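PDB 1SQ4: glyoxylate-induced Protein from Pseudomonas aeruginosa, which is a two-domain cupin that probably acts as a ureidoglycine aminohydrolase. Local coordinates for residues F68-D82 against V128-R142. Sequence-based numbering, arbitrary orientation.
Sequences FSQYIVELAPNGGSD and VRNTTGQHTRFHWIR
In the first cupin barrel of this bicupin, strands 69-76 and 136-142 pair antiparallel; the first segment turns a corner at Pro77 and Asn78, and 79-81 pairs with 128-129, which leads through loop 130-135 into 136-142. Tyr71 N bonds Trp140 O at 2.9 Å, and the tyrosine edge points at the indole's six-membered ring in an offset edge-to-face contact, planes at 88°. His269 of a second subunit meets this indole and hydrogen-bonds Tyr71 OH. Val73 CB sits over the Phe138 ring, while Leu75 CD1 comes to its edge, 3.8 Å from Phe138 CE1. The other face is more polar. Gln70, its chain extended with CG anti to the backbone N (chi1 171°), sends NE2 in the ring plane to His139 ND1 at 3.1 Å, and its OE1 is hydrogen-bonded to Tyr263 OH; Ile72 CG1 covers a face of that imidazole. Glu74 OE1 accepts a hydrogen bond from His135 ND1 on its anti side, a little out of the carboxylate plane, and forms a salt bridge to Arg137 NH2, 3.4 Å away; OE2 pairs with Arg53, and Arg137 NH1 with Glu98. Beyond the type II turn 76-79, Arg129 bends back so that NH2 donates to Asn78 O at 2.8 Å, tilted 34° from the carbonyl plane.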
# COMPACT_ATOMS: atom_id res chain seq x y z
N PHE A 68 3.22 15.27 27.04
CA PHE A 68 3.30 14.43 28.23
C PHE A 68 4.51 13.53 28.23
O PHE A 68 5.14 13.29 27.20
CB PHE A 68 2.04 13.56 28.33
CG PHE A 68 0.80 14.31 28.73
CD1 PHE A 68 0.65 14.82 30.02
CD2 PHE A 68 -0.24 14.48 27.83
CE1 PHE A 68 -0.52 15.48 30.41
CE2 PHE A 68 -1.42 15.14 28.21
CZ PHE A 68 -1.56 15.64 29.50
N SER A 69 4.83 13.04 29.42
CA SER A 69 5.92 12.12 29.61
C SER A 69 5.38 11.13 30.64
O SER A 69 4.74 11.51 31.62
CB SER A 69 7.16 12.86 30.12
OG SER A 69 7.42 12.61 31.48
N GLN A 70 5.60 9.85 30.38
CA GLN A 70 5.12 8.82 31.28
C GLN A 70 6.26 7.86 31.61
O GLN A 70 7.01 7.47 30.72
CB GLN A 70 3.97 8.07 30.62
CG GLN A 70 3.50 6.83 31.35
CD GLN A 70 2.40 6.09 30.61
OE1 GLN A 70 2.22 6.26 29.39
NE2 GLN A 70 1.66 5.25 31.33
N TYR A 71 6.40 7.51 32.87
CA TYR A 71 7.44 6.56 33.25
C TYR A 71 6.80 5.47 34.11
O TYR A 71 5.78 5.70 34.76
CB TYR A 71 8.54 7.21 34.08
CG TYR A 71 9.08 8.53 33.61
CD1 TYR A 71 9.24 8.82 32.26
CD2 TYR A 71 9.54 9.47 34.54
CE1 TYR A 71 9.85 10.00 31.84
CE2 TYR A 71 10.15 10.64 34.13
CZ TYR A 71 10.31 10.90 32.77
OH TYR A 71 10.96 12.03 32.36
N ILE A 72 7.40 4.29 34.11
CA ILE A 72 6.90 3.21 34.95
C ILE A 72 8.10 2.85 35.81
O ILE A 72 9.01 2.13 35.39
CB ILE A 72 6.39 2.00 34.13
CG1 ILE A 72 5.16 2.40 33.31
CG2 ILE A 72 5.96 0.87 35.05
CD1 ILE A 72 4.55 1.27 32.48
N VAL A 73 8.10 3.41 37.02
CA VAL A 73 9.19 3.25 37.97
C VAL A 73 9.13 2.07 38.91
O VAL A 73 8.12 1.79 39.52
CB VAL A 73 9.34 4.52 38.80
CG1 VAL A 73 10.49 4.38 39.77
CG2 VAL A 73 9.57 5.70 37.87
N GLU A 74 10.26 1.38 39.02
CA GLU A 74 10.37 0.23 39.89
C GLU A 74 11.39 0.57 40.97
O GLU A 74 12.57 0.80 40.69
CB GLU A 74 10.83 -0.98 39.08
CG GLU A 74 11.22 -2.21 39.90
CD GLU A 74 11.81 -3.34 39.06
OE1 GLU A 74 12.49 -4.21 39.63
OE2 GLU A 74 11.59 -3.38 37.84
N LEU A 75 10.92 0.63 42.21
CA LEU A 75 11.81 0.92 43.32
C LEU A 75 12.05 -0.34 44.10
O LEU A 75 11.12 -1.04 44.48
CB LEU A 75 11.22 1.95 44.26
CG LEU A 75 10.97 3.30 43.62
CD1 LEU A 75 10.30 4.21 44.64
CD2 LEU A 75 12.27 3.88 43.12
N ALA A 76 13.32 -0.62 44.34
CA ALA A 76 13.69 -1.78 45.11
C ALA A 76 13.57 -1.33 46.55
O ALA A 76 13.44 -0.13 46.83
CB ALA A 76 15.12 -2.17 44.81
N PRO A 77 13.62 -2.27 47.49
CA PRO A 77 13.51 -1.85 48.88
C PRO A 77 14.49 -0.73 49.18
O PRO A 77 15.64 -0.76 48.73
CB PRO A 77 13.81 -3.13 49.64
CG PRO A 77 13.19 -4.17 48.76
CD PRO A 77 13.66 -3.74 47.38
N ASN A 78 14.00 0.27 49.92
CA ASN A 78 14.80 1.42 50.34
C ASN A 78 15.07 2.37 49.18
O ASN A 78 15.82 3.33 49.32
CB ASN A 78 16.11 0.93 50.96
CG ASN A 78 16.81 1.99 51.77
OD1 ASN A 78 16.27 2.49 52.75
ND2 ASN A 78 18.02 2.36 51.36
N GLY A 79 14.43 2.12 48.04
CA GLY A 79 14.62 2.98 46.88
C GLY A 79 13.76 4.23 46.90
O GLY A 79 12.82 4.34 47.68
N GLY A 80 14.10 5.18 46.03
CA GLY A 80 13.35 6.43 45.96
C GLY A 80 14.25 7.65 45.79
O GLY A 80 15.34 7.53 45.24
N SER A 81 13.80 8.81 46.27
CA SER A 81 14.57 10.05 46.13
C SER A 81 14.08 11.25 46.97
O SER A 81 12.88 11.39 47.24
CB SER A 81 14.58 10.48 44.67
OG SER A 81 15.07 11.80 44.54
N ASP A 82 15.00 12.13 47.36
CA ASP A 82 14.60 13.31 48.13
C ASP A 82 14.56 14.55 47.26
O ASP A 82 14.23 15.64 47.72
CB ASP A 82 15.53 13.52 49.31
CG ASP A 82 15.40 12.42 50.33
OD1 ASP A 82 14.25 12.10 50.70
OD2 ASP A 82 16.45 11.87 50.76
N VAL A 128 9.64 10.57 47.41
CA VAL A 128 9.12 9.20 47.42
C VAL A 128 10.11 8.19 47.95
O VAL A 128 11.31 8.26 47.67
CB VAL A 128 8.69 8.75 45.98
CG1 VAL A 128 7.65 9.69 45.43
CG2 VAL A 128 9.89 8.72 45.07
N ARG A 129 9.62 7.22 48.69
CA ARG A 129 10.52 6.23 49.23
C ARG A 129 9.80 4.90 49.37
O ARG A 129 8.58 4.86 49.58
CB ARG A 129 11.05 6.73 50.59
CG ARG A 129 12.06 5.81 51.27
CD ARG A 129 13.34 5.67 50.47
NE ARG A 129 14.08 6.92 50.34
CZ ARG A 129 15.17 7.07 49.60
NH1 ARG A 129 15.77 8.25 49.53
NH2 ARG A 129 15.65 6.05 48.91
N ASN A 130 10.55 3.81 49.21
CA ASN A 130 9.99 2.48 49.34
C ASN A 130 10.45 1.94 50.70
O ASN A 130 11.57 1.42 50.82
CB ASN A 130 10.49 1.56 48.22
CG ASN A 130 9.92 0.15 48.33
OD1 ASN A 130 10.26 -0.74 47.54
ND2 ASN A 130 9.04 -0.06 49.32
N THR A 131 9.58 2.08 51.71
CA THR A 131 9.90 1.64 53.06
C THR A 131 9.59 0.18 53.33
O THR A 131 9.74 -0.27 54.45
CB THR A 131 9.15 2.46 54.15
OG1 THR A 131 7.74 2.30 53.99
CG2 THR A 131 9.49 3.93 54.06
N THR A 132 9.15 -0.57 52.31
CA THR A 132 8.84 -1.99 52.52
C THR A 132 10.00 -2.88 52.10
O THR A 132 11.01 -2.40 51.60
CB THR A 132 7.59 -2.45 51.73
OG1 THR A 132 7.96 -2.68 50.36
CG2 THR A 132 6.48 -1.41 51.79
N GLY A 133 9.83 -4.18 52.31
CA GLY A 133 10.87 -5.13 51.93
C GLY A 133 10.60 -5.69 50.55
O GLY A 133 11.37 -6.50 50.03
N GLN A 134 9.50 -5.25 49.95
CA GLN A 134 9.13 -5.69 48.61
C GLN A 134 9.23 -4.54 47.60
O GLN A 134 9.07 -3.37 47.97
CB GLN A 134 7.71 -6.24 48.62
CG GLN A 134 7.64 -7.69 48.22
CD GLN A 134 8.24 -8.59 49.28
OE1 GLN A 134 8.68 -9.70 48.98
NE2 GLN A 134 8.24 -8.11 50.53
N HIS A 135 9.48 -4.87 46.34
CA HIS A 135 9.57 -3.84 45.32
C HIS A 135 8.25 -3.14 45.15
O HIS A 135 7.20 -3.64 45.56
CB HIS A 135 9.99 -4.43 43.98
CG HIS A 135 11.39 -4.95 43.96
ND1 HIS A 135 12.15 -4.99 42.81
CD2 HIS A 135 12.17 -5.46 44.94
CE1 HIS A 135 13.34 -5.50 43.09
NE2 HIS A 135 13.37 -5.79 44.37
N THR A 136 8.31 -1.96 44.56
CA THR A 136 7.10 -1.19 44.33
C THR A 136 7.13 -0.67 42.90
O THR A 136 8.19 -0.39 42.35
CB THR A 136 7.00 -0.03 45.33
OG1 THR A 136 7.07 -0.56 46.65
CG2 THR A 136 5.69 0.71 45.16
N ARG A 137 5.97 -0.53 42.28
CA ARG A 137 5.93 -0.06 40.92
C ARG A 137 4.80 0.93 40.71
O ARG A 137 3.65 0.67 41.08
CB ARG A 137 5.79 -1.25 39.97
CG ARG A 137 6.88 -2.31 40.18
CD ARG A 137 6.76 -3.42 39.16
NE ARG A 137 7.98 -4.21 39.09
CZ ARG A 137 8.33 -5.11 39.99
NH1 ARG A 137 7.55 -5.35 41.03
NH2 ARG A 137 9.49 -5.75 39.87
N PHE A 138 5.14 2.07 40.13
CA PHE A 138 4.14 3.10 39.88
C PHE A 138 4.35 3.83 38.57
O PHE A 138 5.42 3.78 37.98
CB PHE A 138 4.11 4.13 41.02
CG PHE A 138 5.40 4.91 41.17
CD1 PHE A 138 6.50 4.33 41.79
CD2 PHE A 138 5.48 6.24 40.75
CE1 PHE A 138 7.66 5.07 41.99
CE2 PHE A 138 6.64 6.97 40.95
CZ PHE A 138 7.72 6.39 41.58
N HIS A 139 3.30 4.52 38.13
CA HIS A 139 3.33 5.30 36.91
C HIS A 139 3.56 6.76 37.28
O HIS A 139 2.99 7.24 38.25
CB HIS A 139 2.01 5.18 36.14
CG HIS A 139 1.85 3.89 35.40
ND1 HIS A 139 1.64 3.83 34.04
CD2 HIS A 139 1.86 2.60 35.83
CE1 HIS A 139 1.53 2.57 33.67
NE2 HIS A 139 1.65 1.80 34.74
N TRP A 140 4.38 7.45 36.50
CA TRP A 140 4.67 8.85 36.76
C TRP A 140 4.41 9.64 35.47
O TRP A 140 5.17 9.57 34.51
CB TRP A 140 6.12 8.97 37.22
CG TRP A 140 6.58 10.36 37.62
CD1 TRP A 140 5.83 11.49 37.73
CD2 TRP A 140 7.94 10.76 37.89
NE1 TRP A 140 6.62 12.57 38.04
CE2 TRP A 140 7.93 12.15 38.14
CE3 TRP A 140 9.17 10.08 37.94
CZ2 TRP A 140 9.08 12.87 38.43
CZ3 TRP A 140 10.32 10.81 38.24
CH2 TRP A 140 10.26 12.19 38.47
N ILE A 141 3.32 10.39 35.47
CA ILE A 141 2.96 11.18 34.31
C ILE A 141 3.32 12.65 34.52
O ILE A 141 2.88 13.28 35.49
CB ILE A 141 1.46 11.01 34.06
CG1 ILE A 141 1.15 9.53 33.88
CG2 ILE A 141 1.06 11.77 32.83
CD1 ILE A 141 -0.31 9.19 33.90
N ARG A 142 4.12 13.20 33.61
CA ARG A 142 4.57 14.59 33.72
C ARG A 142 4.11 15.51 32.60
O ARG A 142 3.88 15.08 31.47
CB ARG A 142 6.10 14.65 33.79
CG ARG A 142 6.70 14.02 35.04
CD ARG A 142 8.20 13.79 34.94
NE ARG A 142 9.02 15.00 35.12
CZ ARG A 142 9.57 15.68 34.12
NH1 ARG A 142 9.40 15.28 32.87
NH2 ARG A 142 10.33 16.73 34.38
O HOH W 1 7.00 10.72 33.39